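Local coordinates for Esterase/lipase-like protein (Caldicellulosiruptor lactoaceticus 6A, PDB 6A6O) that hydrolyses acetyl esters and beta-1,4-xylosides as a bifunctional enzyme with an alpha/beta-hydrolase fold, at residues P61-E74 against S86-K98. Numbering follows the deposited sequence.
Sequences PGGGYTHRAQHESE and SAFVLNYRVQPYK
Y92 OH donates to P61 O over 2.5 Å, approaching at a C=O...O angle of 158°, and P61 O lies at the edge of the ring, in its plane. A water donates to Y92 OH and H67 O and accepts from Y65 N, tying the hydroxyl to the glycine-rich turn. R68 supplies the second grip: its NE reaches N91 OD1 at 2.9 Å, 25° out of the guanidinium plane, while NH1 makes only a weak bond to Y92 O. Farther along, Q95 N donates to Y65 O (2.9 Å, N-H...O 164°). With CG beside the backbone N and the chain extended at chi2, R68 CD sits over the centre of the Y92 ring, a CH-pi contact 4.2 Å from the centroid; the bend at chi3 then swings NE towards N91. Were an alanine here instead, that ring face would probably lose its cover and N91 OD1 its guanidinium donor. Apolar packing continues at Y65 CD1, 4.1 Å from Y92 CE1, and S73 CB lies in van der Waals contact with V89 CG2 (3.8 Å). These bonds fasten the loop between strand 54-60 and helix 74-82 to the C-terminal end of strand 86-91 and the loop that follows it; Y92 also touches the putative nucleophile elbow, consistent with the tyrosine linking this loop to the probable catalytic centre.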
loop_
_atom_site.group_PDB
_atom_site.type_symbol
_atom_site.label_atom_id
_atom_site.label_comp_id
_atom_site.label_asym_id
_atom_site.label_seq_id
_atom_site.Cartn_x
_atom_site.Cartn_y
_atom_site.Cartn_z
ATOM N N PRO A 61 6.095 -0.708 1.966
ATOM C CA PRO A 61 7.400 -0.795 1.305
ATOM C C PRO A 61 7.476 -2.011 0.393
ATOM O O PRO A 61 6.742 -2.988 0.553
ATOM C CB PRO A 61 8.388 -0.918 2.478
ATOM C CG PRO A 61 7.576 -1.530 3.570
ATOM C CD PRO A 61 6.173 -1.026 3.407
ATOM N N GLY A 62 8.391 -1.941 -0.580
ATOM C CA GLY A 62 8.661 -3.050 -1.474
ATOM C C GLY A 62 9.709 -3.997 -0.912
ATOM O O GLY A 62 10.094 -3.922 0.256
ATOM N N GLY A 63 10.181 -4.899 -1.771
ATOM C CA GLY A 63 11.101 -5.937 -1.324
ATOM C C GLY A 63 10.776 -7.346 -1.790
ATOM O O GLY A 63 11.216 -8.324 -1.175
ATOM N N GLY A 64 10.010 -7.468 -2.877
ATOM C CA GLY A 64 9.788 -8.755 -3.515
ATOM C C GLY A 64 9.124 -9.814 -2.666
ATOM O O GLY A 64 9.236 -11.003 -2.979
ATOM N N TYR A 65 8.430 -9.419 -1.601
ATOM C CA TYR A 65 7.819 -10.326 -0.632
ATOM C C TYR A 65 8.854 -11.189 0.087
ATOM O O TYR A 65 8.522 -12.256 0.602
ATOM C CB TYR A 65 6.738 -11.205 -1.280
ATOM C CG TYR A 65 5.478 -10.439 -1.632
ATOM C CD1 TYR A 65 4.688 -9.870 -0.636
ATOM C CD2 TYR A 65 5.082 -10.281 -2.958
ATOM C CE1 TYR A 65 3.527 -9.169 -0.955
ATOM C CE2 TYR A 65 3.938 -9.583 -3.284
ATOM C CZ TYR A 65 3.155 -9.037 -2.294
ATOM O OH TYR A 65 1.995 -8.342 -2.624
ATOM N N THR A 66 10.113 -10.752 0.129
ATOM C CA THR A 66 11.129 -11.419 0.940
ATOM C C THR A 66 11.688 -10.531 2.036
ATOM O O THR A 66 12.319 -11.042 2.965
ATOM C CB THR A 66 12.300 -11.912 0.071
ATOM O OG1 THR A 66 12.933 -10.797 -0.573
ATOM C CG2 THR A 66 11.816 -12.889 -0.992
ATOM N N HIS A 67 11.493 -9.226 1.945
ATOM C CA HIS A 67 11.960 -8.279 2.944
ATOM C C HIS A 67 11.178 -6.997 2.715
ATOM O O HIS A 67 10.317 -6.924 1.830
ATOM C CB HIS A 67 13.470 -8.050 2.838
ATOM C CG HIS A 67 13.896 -7.469 1.524
ATOM N ND1 HIS A 67 13.876 -8.191 0.350
ATOM C CD2 HIS A 67 14.310 -6.224 1.192
ATOM C CE1 HIS A 67 14.274 -7.420 -0.645
ATOM N NE2 HIS A 67 14.548 -6.223 -0.160
ATOM N N ARG A 68 11.476 -5.979 3.514
ATOM C CA ARG A 68 10.816 -4.689 3.359
ATOM C C ARG A 68 11.884 -3.611 3.298
ATOM O O ARG A 68 12.671 -3.461 4.239
ATOM C CB ARG A 68 9.813 -4.451 4.490
ATOM C CG ARG A 68 8.601 -5.400 4.399
ATOM C CD ARG A 68 7.692 -5.293 5.605
ATOM N NE ARG A 68 8.487 -5.299 6.831
ATOM C CZ ARG A 68 8.855 -6.400 7.479
ATOM N NH1 ARG A 68 8.467 -7.595 7.045
ATOM N NH2 ARG A 68 9.607 -6.305 8.568
ATOM N N ALA A 69 11.922 -2.887 2.181
ATOM C CA ALA A 69 12.988 -1.921 1.933
ATOM C C ALA A 69 12.836 -0.684 2.819
ATOM O O ALA A 69 11.770 -0.055 2.875
ATOM C CB ALA A 69 12.998 -1.518 0.459
ATOM N N GLN A 70 13.923 -0.322 3.504
ATOM C CA GLN A 70 13.843 0.780 4.451
ATOM C C GLN A 70 13.769 2.134 3.749
ATOM O O GLN A 70 13.118 3.051 4.257
ATOM C CB GLN A 70 15.037 0.736 5.413
ATOM C CG GLN A 70 14.913 -0.326 6.500
ATOM C CD GLN A 70 16.248 -0.637 7.141
ATOM O OE1 GLN A 70 16.304 -1.178 8.255
ATOM N NE2 GLN A 70 17.345 -0.309 6.434
ATOM N N HIS A 71 14.396 2.283 2.577
ATOM C CA HIS A 71 14.289 3.563 1.875
ATOM C C HIS A 71 12.889 3.809 1.322
ATOM O O HIS A 71 12.581 4.935 0.916
ATOM C CB HIS A 71 15.324 3.659 0.745
ATOM C CG HIS A 71 15.005 2.834 -0.464
ATOM N ND1 HIS A 71 14.993 1.453 -0.453
ATOM C CD2 HIS A 71 14.700 3.205 -1.729
ATOM C CE1 HIS A 71 14.692 1.013 -1.665
ATOM N NE2 HIS A 71 14.519 2.057 -2.457
ATOM N N GLU A 72 12.034 2.793 1.331
ATOM C CA GLU A 72 10.631 2.935 0.979
ATOM C C GLU A 72 9.738 2.962 2.212
ATOM O O GLU A 72 8.526 2.748 2.094
ATOM C CB GLU A 72 10.223 1.806 0.021
ATOM C CG GLU A 72 10.934 1.946 -1.351
ATOM C CD GLU A 72 10.914 0.688 -2.210
ATOM O OE1 GLU A 72 10.528 -0.400 -1.718
ATOM O OE2 GLU A 72 11.326 0.793 -3.394
ATOM N N SER A 73 10.316 3.237 3.394
ATOM C CA SER A 73 9.587 3.194 4.653
ATOM C C SER A 73 9.541 4.510 5.408
ATOM O O SER A 73 8.574 5.267 5.266
ATOM C CB SER A 73 10.116 2.064 5.543
ATOM O OG SER A 73 9.940 0.807 4.904
ATOM N N GLU A 74 10.555 4.843 6.223
ATOM C CA GLU A 74 10.430 6.014 7.101
ATOM C C GLU A 74 10.598 7.278 6.257
ATOM O O GLU A 74 9.838 8.234 6.477
ATOM C CB GLU A 74 11.463 6.045 8.239
ATOM C CG GLU A 74 11.334 7.333 9.076
ATOM C CD GLU A 74 12.271 7.395 10.290
ATOM O OE1 GLU A 74 12.270 8.433 10.987
ATOM O OE2 GLU A 74 13.001 6.416 10.543
ATOM N N SER A 86 -0.588 12.542 7.966
ATOM C CA SER A 86 -0.114 11.585 8.955
ATOM C C SER A 86 0.146 10.259 8.265
ATOM O O SER A 86 -0.576 9.886 7.340
ATOM C CB SER A 86 -1.140 11.397 10.067
ATOM O OG SER A 86 -1.060 12.433 11.025
ATOM N N ALA A 87 1.174 9.543 8.707
ATOM C CA ALA A 87 1.597 8.371 7.958
ATOM C C ALA A 87 1.923 7.221 8.890
ATOM O O ALA A 87 2.170 7.405 10.086
ATOM C CB ALA A 87 2.813 8.677 7.072
ATOM N N PHE A 88 1.910 6.020 8.310
ATOM C CA PHE A 88 2.372 4.801 8.954
ATOM C C PHE A 88 3.185 4.014 7.940
ATOM O O PHE A 88 2.962 4.127 6.729
ATOM C CB PHE A 88 1.238 3.867 9.428
ATOM C CG PHE A 88 0.264 4.479 10.393
ATOM C CD1 PHE A 88 -0.732 5.341 9.950
ATOM C CD2 PHE A 88 0.307 4.138 11.741
ATOM C CE1 PHE A 88 -1.647 5.886 10.841
ATOM C CE2 PHE A 88 -0.614 4.673 12.638
ATOM C CZ PHE A 88 -1.587 5.545 12.188
ATOM N N VAL A 89 4.106 3.199 8.443
ATOM C CA VAL A 89 4.742 2.134 7.664
ATOM C C VAL A 89 4.076 0.814 8.038
ATOM O O VAL A 89 4.015 0.459 9.225
ATOM C CB VAL A 89 6.258 2.070 7.930
ATOM C CG1 VAL A 89 6.868 0.785 7.330
ATOM C CG2 VAL A 89 6.977 3.318 7.385
ATOM N N LEU A 90 3.575 0.073 7.040
ATOM C CA LEU A 90 3.052 -1.269 7.294
ATOM C C LEU A 90 4.180 -2.282 7.139
ATOM O O LEU A 90 4.705 -2.486 6.034
ATOM C CB LEU A 90 1.897 -1.624 6.360
ATOM C CG LEU A 90 1.463 -3.092 6.524
ATOM C CD1 LEU A 90 0.840 -3.360 7.925
ATOM C CD2 LEU A 90 0.476 -3.460 5.427
ATOM N N ASN A 91 4.543 -2.937 8.241
ATOM C CA ASN A 91 5.514 -4.021 8.197
ATOM C C ASN A 91 4.724 -5.321 8.136
ATOM O O ASN A 91 4.425 -5.949 9.152
ATOM C CB ASN A 91 6.471 -3.947 9.379
ATOM C CG ASN A 91 7.520 -2.883 9.177
ATOM O OD1 ASN A 91 8.098 -2.771 8.093
ATOM N ND2 ASN A 91 7.766 -2.080 10.212
ATOM N N TYR A 92 4.366 -5.703 6.915
ATOM C CA TYR A 92 3.592 -6.897 6.645
ATOM C C TYR A 92 4.498 -8.121 6.558
ATOM O O TYR A 92 5.710 -8.019 6.349
ATOM C CB TYR A 92 2.826 -6.725 5.333
ATOM C CG TYR A 92 3.709 -6.363 4.150
ATOM C CD1 TYR A 92 4.274 -7.356 3.345
ATOM C CD2 TYR A 92 3.953 -5.033 3.816
ATOM C CE1 TYR A 92 5.071 -7.034 2.241
ATOM C CE2 TYR A 92 4.744 -4.701 2.700
ATOM C CZ TYR A 92 5.306 -5.712 1.930
ATOM O OH TYR A 92 6.110 -5.412 0.842
ATOM N N ARG A 93 3.882 -9.292 6.680
ATOM C CA ARG A 93 4.635 -10.539 6.652
ATOM C C ARG A 93 5.217 -10.809 5.268
ATOM O O ARG A 93 4.619 -10.472 4.236
ATOM C CB ARG A 93 3.742 -11.699 7.073
ATOM C CG ARG A 93 3.624 -11.844 8.583
ATOM C CD ARG A 93 2.607 -12.900 8.966
ATOM N NE ARG A 93 1.236 -12.424 8.858
ATOM C CZ ARG A 93 0.171 -13.174 9.109
ATOM N NH1 ARG A 93 0.332 -14.447 9.467
ATOM N NH2 ARG A 93 -1.046 -12.666 8.992
ATOM N N VAL A 94 6.391 -11.446 5.258
ATOM C CA VAL A 94 7.103 -11.811 4.047
ATOM C C VAL A 94 7.567 -13.263 4.167
ATOM O O VAL A 94 7.289 -13.938 5.154
ATOM C CB VAL A 94 8.295 -10.871 3.767
ATOM C CG1 VAL A 94 7.802 -9.461 3.471
ATOM C CG2 VAL A 94 9.275 -10.862 4.952
ATOM N N GLN A 95 8.286 -13.721 3.143
ATOM C CA GLN A 95 8.821 -15.076 3.088
ATOM C C GLN A 95 9.494 -15.434 4.414
ATOM O O GLN A 95 10.260 -14.627 4.950
ATOM C CB GLN A 95 9.831 -15.172 1.942
ATOM C CG GLN A 95 10.223 -16.575 1.521
ATOM C CD GLN A 95 11.141 -16.568 0.315
ATOM O OE1 GLN A 95 12.281 -16.101 0.390
ATOM N NE2 GLN A 95 10.646 -17.070 -0.808
ATOM N N PRO A 96 9.261 -16.644 4.962
ATOM C CA PRO A 96 8.573 -17.785 4.347
ATOM C C PRO A 96 7.056 -17.757 4.418
ATOM O O PRO A 96 6.426 -18.733 4.022
ATOM C CB PRO A 96 9.113 -18.980 5.147
ATOM C CG PRO A 96 9.371 -18.426 6.487
ATOM C CD PRO A 96 9.811 -16.993 6.287
ATOM N N TYR A 97 6.463 -16.689 4.937
ATOM C CA TYR A 97 5.023 -16.571 4.792
ATOM C C TYR A 97 4.680 -16.448 3.310
ATOM O O TYR A 97 5.501 -16.025 2.490
ATOM C CB TYR A 97 4.483 -15.365 5.558
ATOM C CG TYR A 97 4.386 -15.550 7.062
ATOM C CD1 TYR A 97 3.308 -16.211 7.632
ATOM C CD2 TYR A 97 5.366 -15.042 7.906
ATOM C CE1 TYR A 97 3.205 -16.366 9.011
ATOM C CE2 TYR A 97 5.274 -15.192 9.285
ATOM C CZ TYR A 97 4.194 -15.854 9.826
ATOM O OH TYR A 97 4.098 -16.003 11.189
ATOM N N LYS A 98 3.459 -16.854 2.972
ATOM C CA LYS A 98 2.956 -16.812 1.606
ATOM C C LYS A 98 1.574 -16.177 1.604
ATOM O O LYS A 98 0.978 -15.928 2.657
ATOM C CB LYS A 98 2.878 -18.217 0.990
ATOM C CG LYS A 98 4.226 -18.802 0.656
ATOM C CD LYS A 98 4.097 -20.107 -0.091
ATOM C CE LYS A 98 5.418 -20.449 -0.746
ATOM N NZ LYS A 98 6.564 -20.169 0.170
HETATM O O HOH W 1 8.178 -7.108 0.103
HETATM O O HOH W 2 11.240 -3.774 8.493
HETATM O O HOH W 3 10.116 -1.177 6.917
#